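Local structure of SLT domain-containing protein (Bdellovibrio bacteriovorus HD100, 6TAB) at residues A[97-102]-A[123-128]; A[114-119]-A[129-134]; A[140-145]-A[244-249]. The protein is a lysozyme-like peptidoglycan hydrolase with altered substrate specificity that helps the predatory bacterium leave its prey cell, probably by cutting the glycan strands of the wall. All coordinates share one frame; numbering follows the deposited sequence.

Interaction 1: residues A[97-102]-A[123-128]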
loop_
_atom_site.group_PDB
_atom_site.type_symbol
_atom_site.label_atom_id
_atom_site.label_comp_id
_atom_site.label_asym_id
_atom_site.label_seq_id
_atom_site.Cartn_x
_atom_site.Cartn_y
_atom_site.Cartn_z
ATOM N N ALA A 97 13.322 1.521 -2.535
ATOM C CA ALA A 97 12.592 0.438 -3.204
ATOM C C ALA A 97 11.613 0.984 -4.259
ATOM O O ALA A 97 11.355 0.311 -5.288
ATOM C CB ALA A 97 11.866 -0.433 -2.211
ATOM N N LEU A 98 11.082 2.194 -4.069
ATOM C CA LEU A 98 10.176 2.795 -5.047
ATOM C C LEU A 98 10.918 2.977 -6.387
ATOM O O LEU A 98 10.300 2.785 -7.468
ATOM C CB LEU A 98 9.595 4.111 -4.504
ATOM C CG LEU A 98 8.364 3.958 -3.600
ATOM C CD1 LEU A 98 8.096 5.294 -2.895
ATOM C CD2 LEU A 98 7.102 3.493 -4.331
ATOM N N ASP A 99 12.210 3.375 -6.366
ATOM C CA ASP A 99 12.969 3.553 -7.641
ATOM C C ASP A 99 13.085 2.215 -8.408
ATOM O O ASP A 99 13.054 2.235 -9.673
ATOM C CB ASP A 99 14.369 4.132 -7.445
ATOM C CG ASP A 99 14.483 5.516 -6.816
ATOM O OD1 ASP A 99 13.513 6.275 -6.887
ATOM O OD2 ASP A 99 15.577 5.817 -6.232
ATOM N N LYS A 100 13.256 1.098 -7.680
ATOM C CA LYS A 100 13.537 -0.207 -8.294
ATOM C C LYS A 100 12.241 -0.953 -8.673
ATOM O O LYS A 100 12.158 -1.565 -9.747
ATOM C CB LYS A 100 14.362 -1.067 -7.320
ATOM C CG LYS A 100 14.771 -2.438 -7.855
ATOM C CD LYS A 100 15.472 -3.316 -6.814
ATOM C CE LYS A 100 16.123 -4.560 -7.387
ATOM N NZ LYS A 100 15.124 -5.568 -7.832
ATOM N N LEU A 101 11.234 -0.899 -7.792
ATOM C CA LEU A 101 10.010 -1.716 -7.854
ATOM C C LEU A 101 8.739 -0.926 -8.189
ATOM O O LEU A 101 7.730 -1.566 -8.557
ATOM C CB LEU A 101 9.814 -2.460 -6.532
ATOM C CG LEU A 101 10.978 -3.353 -6.093
ATOM C CD1 LEU A 101 10.654 -3.994 -4.736
ATOM C CD2 LEU A 101 11.338 -4.413 -7.112
ATOM N N GLY A 102 8.770 0.407 -8.049
ATOM C CA GLY A 102 7.622 1.245 -8.317
ATOM C C GLY A 102 7.745 2.203 -9.501
ATOM O O GLY A 102 7.048 3.225 -9.503
ATOM N N LEU A 123 2.917 17.416 -8.919
ATOM C CA LEU A 123 3.955 16.906 -8.002
ATOM C C LEU A 123 5.239 16.523 -8.771
ATOM O O LEU A 123 5.176 15.897 -9.848
ATOM C CB LEU A 123 3.429 15.692 -7.215
ATOM C CG LEU A 123 2.224 15.938 -6.306
ATOM C CD1 LEU A 123 1.863 14.647 -5.561
ATOM C CD2 LEU A 123 2.454 17.084 -5.323
ATOM N N SER A 124 6.405 16.842 -8.204
ATOM C CA SER A 124 7.713 16.321 -8.633
ATOM C C SER A 124 7.827 14.816 -8.335
ATOM O O SER A 124 7.067 14.263 -7.506
ATOM C CB SER A 124 8.847 17.085 -7.931
ATOM O OG SER A 124 8.877 16.732 -6.556
ATOM N N TYR A 125 8.864 14.193 -8.908
ATOM C CA TYR A 125 9.167 12.782 -8.575
ATOM C C TYR A 125 9.360 12.612 -7.058
ATOM O O TYR A 125 8.806 11.685 -6.462
ATOM C CB TYR A 125 10.375 12.290 -9.383
ATOM C CG TYR A 125 10.717 10.829 -9.192
ATOM C CD1 TYR A 125 9.942 9.818 -9.757
ATOM C CD2 TYR A 125 11.844 10.426 -8.494
ATOM C CE1 TYR A 125 10.263 8.476 -9.595
ATOM C CE2 TYR A 125 12.185 9.087 -8.342
ATOM C CZ TYR A 125 11.386 8.090 -8.878
ATOM O OH TYR A 125 11.707 6.753 -8.773
ATOM N N ALA A 126 10.198 13.465 -6.448
ATOM C CA ALA A 126 10.453 13.387 -4.963
ATOM C C ALA A 126 9.156 13.510 -4.159
ATOM O O ALA A 126 8.967 12.754 -3.187
ATOM C CB ALA A 126 11.432 14.450 -4.532
ATOM N N GLN A 127 8.272 14.436 -4.570
ATOM C CA GLN A 127 6.978 14.601 -3.893
ATOM C C GLN A 127 6.064 13.371 -4.063
ATOM O O GLN A 127 5.335 12.990 -3.120
ATOM C CB GLN A 127 6.288 15.907 -4.327
ATOM C CG GLN A 127 6.980 17.216 -3.880
ATOM C CD GLN A 127 6.345 18.443 -4.503
ATOM O OE1 GLN A 127 6.017 18.458 -5.706
ATOM N NE2 GLN A 127 6.113 19.471 -3.685
ATOM N N ARG A 128 6.059 12.770 -5.281
ATOM C CA ARG A 128 5.244 11.534 -5.482
ATOM C C ARG A 128 5.767 10.403 -4.570
ATOM O O ARG A 128 4.944 9.585 -4.085
ATOM C CB ARG A 128 5.223 11.126 -6.977
ATOM C CG ARG A 128 4.495 12.114 -7.898
ATOM C CD ARG A 128 4.200 11.637 -9.324
ATOM N NE ARG A 128 5.334 11.184 -10.106
ATOM C CZ ARG A 128 6.122 11.938 -10.874
ATOM N NH1 ARG A 128 6.058 13.271 -10.808
ATOM N NH2 ARG A 128 6.983 11.339 -11.698
#
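Tyr125 and Asp99 carry this contact, the phenol of one helix start reaching across to the carboxylate of one helix end. The backbones stay well apart, 10.0 Å between the CA atoms of Asp99 and Tyr125, and a long, rigid side chain with a polar tip suits such a gap. The ring of Tyr125 extends with CG anti to the backbone N (chi1 -176°), and its OH donates to OD1 of Asp99 at 2.7 Å. The donor arrives on the anti side of OD1, 26° out of the carboxylate plane, while OD1 lies at the ring edge, close to the plane of the phenol. The same oxygen takes a salt bridge from Lys129, so a hydroxyl and an ammonium share it, which probably favours the charged carboxylate. Nearby, Leu98, buried and apolar, points toward the facing helix, and its CB stays 5.4 Å from OH of Tyr125. Tyr125 itself follows directly on the N-cap: Gln127 N donates to Ser124 OG at 3.1 Å, and Ser124 N returns a bond to Gln127 OE1 at 3.0 Å. The arrangement is a polar bridge between two helices at the surface of a lysozyme-like domain, set beside a capping box that starts helix 125-144.

Interaction 2: residues A[114-119]-A[129-134]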
loop_
_atom_site.group_PDB
_atom_site.type_symbol
_atom_site.label_atom_id
_atom_site.label_comp_id
_atom_site.label_asym_id
_atom_site.label_seq_id
_atom_site.Cartn_x
_atom_site.Cartn_y
_atom_site.Cartn_z
ATOM N N SER A 114 -8.914 13.551 -8.388
ATOM C CA SER A 114 -9.802 14.591 -7.822
ATOM C C SER A 114 -10.294 14.210 -6.408
ATOM O O SER A 114 -10.636 15.096 -5.624
ATOM C CB SER A 114 -10.964 14.916 -8.757
ATOM O OG SER A 114 -11.808 13.783 -9.019
ATOM N N LEU A 115 -10.383 12.901 -6.136
ATOM C CA LEU A 115 -10.762 12.368 -4.817
ATOM C C LEU A 115 -9.557 12.291 -3.869
ATOM O O LEU A 115 -9.599 12.824 -2.745
ATOM C CB LEU A 115 -11.405 10.979 -4.974
ATOM C CG LEU A 115 -11.742 10.228 -3.681
ATOM C CD1 LEU A 115 -12.727 10.986 -2.827
ATOM C CD2 LEU A 115 -12.245 8.812 -3.949
ATOM N N PHE A 116 -8.484 11.594 -4.272
ATOM C CA PHE A 116 -7.362 11.301 -3.379
ATOM C C PHE A 116 -6.364 12.448 -3.228
ATOM O O PHE A 116 -5.801 12.629 -2.127
ATOM C CB PHE A 116 -6.633 10.044 -3.848
ATOM C CG PHE A 116 -7.311 8.757 -3.469
ATOM C CD1 PHE A 116 -7.068 8.203 -2.228
ATOM C CD2 PHE A 116 -8.184 8.101 -4.329
ATOM C CE1 PHE A 116 -7.680 7.016 -1.849
ATOM C CE2 PHE A 116 -8.787 6.903 -3.964
ATOM C CZ PHE A 116 -8.560 6.380 -2.700
ATOM N N CYS A 117 -6.068 13.189 -4.304
ATOM C CA CYS A 117 -4.931 14.137 -4.288
ATOM C C CYS A 117 -5.104 15.154 -5.408
ATOM O O CYS A 117 -4.584 14.971 -6.526
ATOM C CB CYS A 117 -3.580 13.418 -4.369
ATOM S SG CYS A 117 -2.140 14.535 -4.221
ATOM N N PRO A 118 -5.918 16.218 -5.170
ATOM C CA PRO A 118 -6.298 17.079 -6.291
ATOM C C PRO A 118 -5.153 17.687 -7.132
ATOM O O PRO A 118 -5.311 17.837 -8.372
ATOM C CB PRO A 118 -7.185 18.141 -5.601
ATOM C CG PRO A 118 -7.833 17.345 -4.483
ATOM C CD PRO A 118 -6.742 16.433 -3.963
ATOM N N LYS A 119 -4.007 17.988 -6.499
ATOM C CA LYS A 119 -2.854 18.588 -7.166
ATOM C C LYS A 119 -1.823 17.533 -7.630
ATOM O O LYS A 119 -0.682 17.921 -7.920
ATOM C CB LYS A 119 -2.204 19.667 -6.280
ATOM C CG LYS A 119 -3.066 20.880 -5.977
ATOM C CD LYS A 119 -2.324 21.912 -5.126
ATOM C CE LYS A 119 -3.089 23.211 -5.009
ATOM N NZ LYS A 119 -2.491 24.125 -4.001
ATOM N N LYS A 129 7.091 10.288 -4.396
ATOM C CA LYS A 129 7.635 9.244 -3.472
ATOM C C LYS A 129 7.185 9.531 -2.016
ATOM O O LYS A 129 6.821 8.600 -1.276
ATOM C CB LYS A 129 9.154 9.110 -3.593
ATOM C CG LYS A 129 9.605 8.539 -4.939
ATOM C CD LYS A 129 10.931 7.779 -4.949
ATOM C CE LYS A 129 12.122 8.547 -4.474
ATOM N NZ LYS A 129 13.412 7.825 -4.521
ATOM N N GLN A 130 7.217 10.807 -1.590
ATOM C CA GLN A 130 6.706 11.171 -0.253
ATOM C C GLN A 130 5.218 10.796 -0.116
ATOM O O GLN A 130 4.801 10.291 0.974
ATOM C CB GLN A 130 6.948 12.660 0.039
ATOM C CG GLN A 130 8.413 13.033 0.276
ATOM C CD GLN A 130 8.602 14.527 0.393
ATOM O OE1 GLN A 130 7.884 15.211 1.123
ATOM N NE2 GLN A 130 9.600 15.058 -0.299
ATOM N N TYR A 131 4.398 11.085 -1.144
ATOM C CA TYR A 131 2.961 10.780 -1.157
ATOM C C TYR A 131 2.733 9.266 -0.937
ATOM O O TYR A 131 1.955 8.831 -0.074
ATOM C CB TYR A 131 2.322 11.259 -2.496
ATOM C CG TYR A 131 0.864 10.865 -2.594
ATOM C CD1 TYR A 131 -0.125 11.590 -1.946
ATOM C CD2 TYR A 131 0.458 9.743 -3.304
ATOM C CE1 TYR A 131 -1.456 11.197 -1.928
ATOM C CE2 TYR A 131 -0.870 9.356 -3.348
ATOM C CZ TYR A 131 -1.840 10.070 -2.657
ATOM O OH TYR A 131 -3.152 9.647 -2.655
ATOM N N TRP A 132 3.397 8.454 -1.782
ATOM C CA TRP A 132 3.159 6.992 -1.739
ATOM C C TRP A 132 3.647 6.378 -0.422
ATOM O O TRP A 132 3.005 5.433 0.089
ATOM C CB TRP A 132 3.705 6.281 -3.003
ATOM C CG TRP A 132 2.735 6.446 -4.140
ATOM C CD1 TRP A 132 2.827 7.323 -5.190
ATOM C CD2 TRP A 132 1.422 5.859 -4.244
ATOM N NE1 TRP A 132 1.691 7.272 -5.976
ATOM C CE2 TRP A 132 0.810 6.364 -5.424
ATOM C CE3 TRP A 132 0.738 4.911 -3.484
ATOM C CZ2 TRP A 132 -0.498 6.019 -5.761
ATOM C CZ3 TRP A 132 -0.524 4.522 -3.869
ATOM C CH2 TRP A 132 -1.139 5.074 -4.993
ATOM N N ALA A 133 4.775 6.859 0.124
ATOM C CA ALA A 133 5.190 6.362 1.481
ATOM C C ALA A 133 4.122 6.689 2.556
ATOM O O ALA A 133 3.809 5.837 3.396
ATOM C CB ALA A 133 6.549 6.875 1.849
ATOM N N PHE A 134 3.525 7.887 2.497
ATOM C CA PHE A 134 2.468 8.252 3.426
ATOM C C PHE A 134 1.242 7.336 3.246
ATOM O O PHE A 134 0.652 6.785 4.215
ATOM C CB PHE A 134 2.071 9.727 3.293
ATOM C CG PHE A 134 1.026 10.140 4.312
ATOM C CD1 PHE A 134 -0.330 9.943 4.070
ATOM C CD2 PHE A 134 1.389 10.627 5.568
ATOM C CE1 PHE A 134 -1.292 10.240 5.026
ATOM C CE2 PHE A 134 0.423 10.923 6.526
ATOM C CZ PHE A 134 -0.914 10.723 6.272
#
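A disulfide sulfur beside a tyrosine ring is the unusual feature here: SG of Cys117 sits 4.7 Å from the centroid of the Tyr131 ring, 35° off the ring normal, an oblique sulfur-aromatic contact. Its partner in the disulfide is Cys253, close to the C terminus. Cys117 is the first residue to leave the helical conformation after helix 113-116, and its CB lies 3.9 Å from CE1 of Tyr131, so both atoms of the short side chain lean on the same part of the ring. The tyrosine reaches them because a chi1 of 176° swings the phenol away from its own backbone N and out from helix 125-144. Beyond the ring, Tyr131 OH comes within 3.7 Å of CB of Phe116, whose side chain crosses the tyrosine at about a right angle. A tyrosine fits this buried place in two ways, since the ring supplies an apolar surface for Cys117, while the hydroxyl, against which Phe116 packs, is satisfied by Ser247 on helix 238-248. That serine also bonds the carbonyl oxygen of Phe116. The whole is a buried Cys sulfur-aromatic contact, packed where a disulfide ties the chain ahead of the long helix to the C-terminal tail of the lysozyme-like fold.

Interaction 3: residues A[140-145]-A[244-249]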
loop_
_atom_site.group_PDB
_atom_site.type_symbol
_atom_site.label_atom_id
_atom_site.label_comp_id
_atom_site.label_asym_id
_atom_site.label_seq_id
_atom_site.Cartn_x
_atom_site.Cartn_y
_atom_site.Cartn_z
ATOM N N VAL A 140 -1.019 0.491 6.374
ATOM C CA VAL A 140 -0.447 -0.277 7.520
ATOM C C VAL A 140 -1.244 0.011 8.809
ATOM O O VAL A 140 -1.530 -0.933 9.575
ATOM C CB VAL A 140 1.056 0.019 7.663
ATOM C CG1 VAL A 140 1.597 -0.552 8.982
ATOM C CG2 VAL A 140 1.866 -0.491 6.456
ATOM N N ARG A 141 -1.583 1.283 9.051
ATOM C CA ARG A 141 -2.333 1.656 10.274
ATOM C C ARG A 141 -3.581 0.770 10.403
ATOM O O ARG A 141 -3.857 0.246 11.497
ATOM C CB ARG A 141 -2.757 3.138 10.250
ATOM C CG ARG A 141 -3.825 3.562 11.261
ATOM C CD ARG A 141 -3.517 3.368 12.724
ATOM N NE ARG A 141 -4.701 3.720 13.527
ATOM C CZ ARG A 141 -5.670 2.880 13.881
ATOM N NH1 ARG A 141 -5.650 1.619 13.461
ATOM N NH2 ARG A 141 -6.647 3.322 14.669
ATOM N N PHE A 142 -4.330 0.601 9.301
ATOM C CA PHE A 142 -5.632 -0.120 9.375
ATOM C C PHE A 142 -5.514 -1.635 9.154
ATOM O O PHE A 142 -6.413 -2.365 9.603
ATOM C CB PHE A 142 -6.693 0.540 8.473
ATOM C CG PHE A 142 -7.121 1.892 8.992
ATOM C CD1 PHE A 142 -7.861 2.001 10.173
ATOM C CD2 PHE A 142 -6.658 3.059 8.406
ATOM C CE1 PHE A 142 -8.197 3.249 10.677
ATOM C CE2 PHE A 142 -7.000 4.299 8.906
ATOM C CZ PHE A 142 -7.750 4.389 10.063
ATOM N N GLU A 143 -4.465 -2.109 8.442
ATOM C CA GLU A 143 -4.296 -3.562 8.271
ATOM C C GLU A 143 -3.730 -4.228 9.543
ATOM O O GLU A 143 -4.164 -5.326 9.895
ATOM C CB GLU A 143 -3.427 -3.869 7.043
ATOM C CG GLU A 143 -4.087 -3.581 5.712
ATOM C CD GLU A 143 -5.243 -4.502 5.377
ATOM O OE1 GLU A 143 -5.434 -5.543 6.097
ATOM O OE2 GLU A 143 -5.922 -4.258 4.333
ATOM N N SER A 144 -2.696 -3.625 10.138
ATOM C CA SER A 144 -1.948 -4.242 11.289
ATOM C C SER A 144 -1.688 -3.322 12.501
ATOM O O SER A 144 -1.047 -3.773 13.447
ATOM C CB SER A 144 -0.607 -4.742 10.797
ATOM O OG SER A 144 0.222 -3.658 10.393
ATOM N N ASN A 145 -2.045 -2.041 12.431
ATOM C CA ASN A 145 -1.683 -1.085 13.489
ATOM C C ASN A 145 -0.169 -1.169 13.758
ATOM O O ASN A 145 0.265 -1.056 14.925
ATOM C CB ASN A 145 -2.500 -1.223 14.790
ATOM C CG ASN A 145 -2.499 0.063 15.594
ATOM O OD1 ASN A 145 -2.250 1.151 15.072
ATOM N ND2 ASN A 145 -2.767 -0.054 16.888
ATOM N N VAL A 244 -8.810 8.158 2.789
ATOM C CA VAL A 244 -9.151 9.200 1.784
ATOM C C VAL A 244 -8.967 10.616 2.378
ATOM O O VAL A 244 -8.413 11.491 1.729
ATOM C CB VAL A 244 -10.597 9.031 1.267
ATOM C CG1 VAL A 244 -11.111 10.249 0.498
ATOM C CG2 VAL A 244 -10.721 7.788 0.416
ATOM N N SER A 245 -9.468 10.847 3.623
ATOM C CA SER A 245 -9.395 12.159 4.274
ATOM C C SER A 245 -7.929 12.593 4.481
ATOM O O SER A 245 -7.529 13.734 4.165
ATOM C CB SER A 245 -10.154 12.175 5.589
ATOM O OG SER A 245 -10.185 13.491 6.137
ATOM N N TRP A 246 -7.117 11.688 5.038
ATOM C CA TRP A 246 -5.717 12.033 5.331
ATOM C C TRP A 246 -4.954 12.335 4.034
ATOM O O TRP A 246 -4.162 13.273 3.983
ATOM C CB TRP A 246 -5.040 10.947 6.156
ATOM C CG TRP A 246 -5.633 10.688 7.521
ATOM C CD1 TRP A 246 -6.515 11.446 8.226
ATOM C CD2 TRP A 246 -5.438 9.496 8.301
ATOM N NE1 TRP A 246 -6.867 10.816 9.406
ATOM C CE2 TRP A 246 -6.213 9.609 9.477
ATOM C CE3 TRP A 246 -4.735 8.313 8.069
ATOM C CZ2 TRP A 246 -6.246 8.603 10.440
ATOM C CZ3 TRP A 246 -4.743 7.330 9.036
ATOM C CH2 TRP A 246 -5.482 7.482 10.218
ATOM N N SER A 247 -5.174 11.535 2.976
ATOM C CA SER A 247 -4.534 11.753 1.659
ATOM C C SER A 247 -4.877 13.141 1.086
ATOM O O SER A 247 -3.994 13.939 0.723
ATOM C CB SER A 247 -4.961 10.646 0.702
ATOM O OG SER A 247 -4.493 10.869 -0.625
ATOM N N GLN A 248 -6.187 13.448 1.015
ATOM C CA GLN A 248 -6.638 14.652 0.282
ATOM C C GLN A 248 -6.290 15.936 1.058
ATOM O O GLN A 248 -6.240 17.029 0.430
ATOM C CB GLN A 248 -8.104 14.527 -0.119
ATOM C CG GLN A 248 -9.049 14.726 1.043
ATOM C CD GLN A 248 -10.483 14.259 0.830
ATOM O OE1 GLN A 248 -10.918 13.751 -0.209
ATOM N NE2 GLN A 248 -11.235 14.382 1.874
ATOM N N ASN A 249 -5.979 15.823 2.359
ATOM C CA ASN A 249 -5.608 16.991 3.201
ATOM C C ASN A 249 -4.087 17.157 3.371
ATOM O O ASN A 249 -3.662 18.105 4.075
ATOM C CB ASN A 249 -6.365 16.933 4.529
ATOM C CG ASN A 249 -7.849 17.224 4.333
ATOM O OD1 ASN A 249 -8.709 16.478 4.768
ATOM N ND2 ASN A 249 -8.163 18.369 3.742
#
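The two helical segments keep a wide separation, their nearest CA atoms, those of Arg141 and Trp246, being 12.0 Å apart, so that only large side chains can close the distance. Phe142 and Trp246 do so from opposite directions and meet at their far ends. CE2 of Phe142 lies 3.8 Å from CH2 of Trp246, and CZ of Phe142 touches that same carbon of the indole. The phenyl and the six-membered indole ring are inclined by 26°, near parallel, but their centroids are 5.7 Å apart; the rings have slid past one another and barely overlap. In Trp246 the indole leaves with CG beside the backbone N and anti to the carbonyl carbon (chi1 -62°), which extends its benzo end toward helix 125-144.

Arg141 adds its aliphatic part. Its CG approaches the rim of the indole near the ring plane, 4.4 Å from CH2 of Trp246, and also stands 3.9 Å above the plane of the Phe142 ring, over its centre. The guanidinium, farther along, has CE1 of Phe142 above one of its faces. A long arginine suits this border, for its methylenes can pack on aromatic carbon while its charged head lies beyond them. Phe134 and Ser138 also touch Trp246, on the same long helix, and Phe142 reaches back to Ser239, Ser242 and Ile243 of helix 238-248. With carbon-to-carbon touches across a modest 96 Å² of buried surface, the contact draws on dispersion and the exclusion of water, and its slid rings imply shape-fitting more than a full aromatic stack.

In the fold
From the N terminus, helix 87-101 comes first, and interaction 1 closes the loop that runs from its end to the start of helix 125-144. Helix 113-116 lies inside that loop, and interaction 2 ties its end to the next turns of the long helix, so the two contacts cross along the chain. Lys129, of the second segment of interaction 2, reaches into interaction 1, and Leu123 packs on Cys117. Interaction 3 follows in series and spans 98 residues, bringing helix 238-248 back to the far end of helix 125-144. Ser247 joins it to interaction 2, whereas interactions 1 and 3 do not touch. Helix 125-144 is thus common to all three.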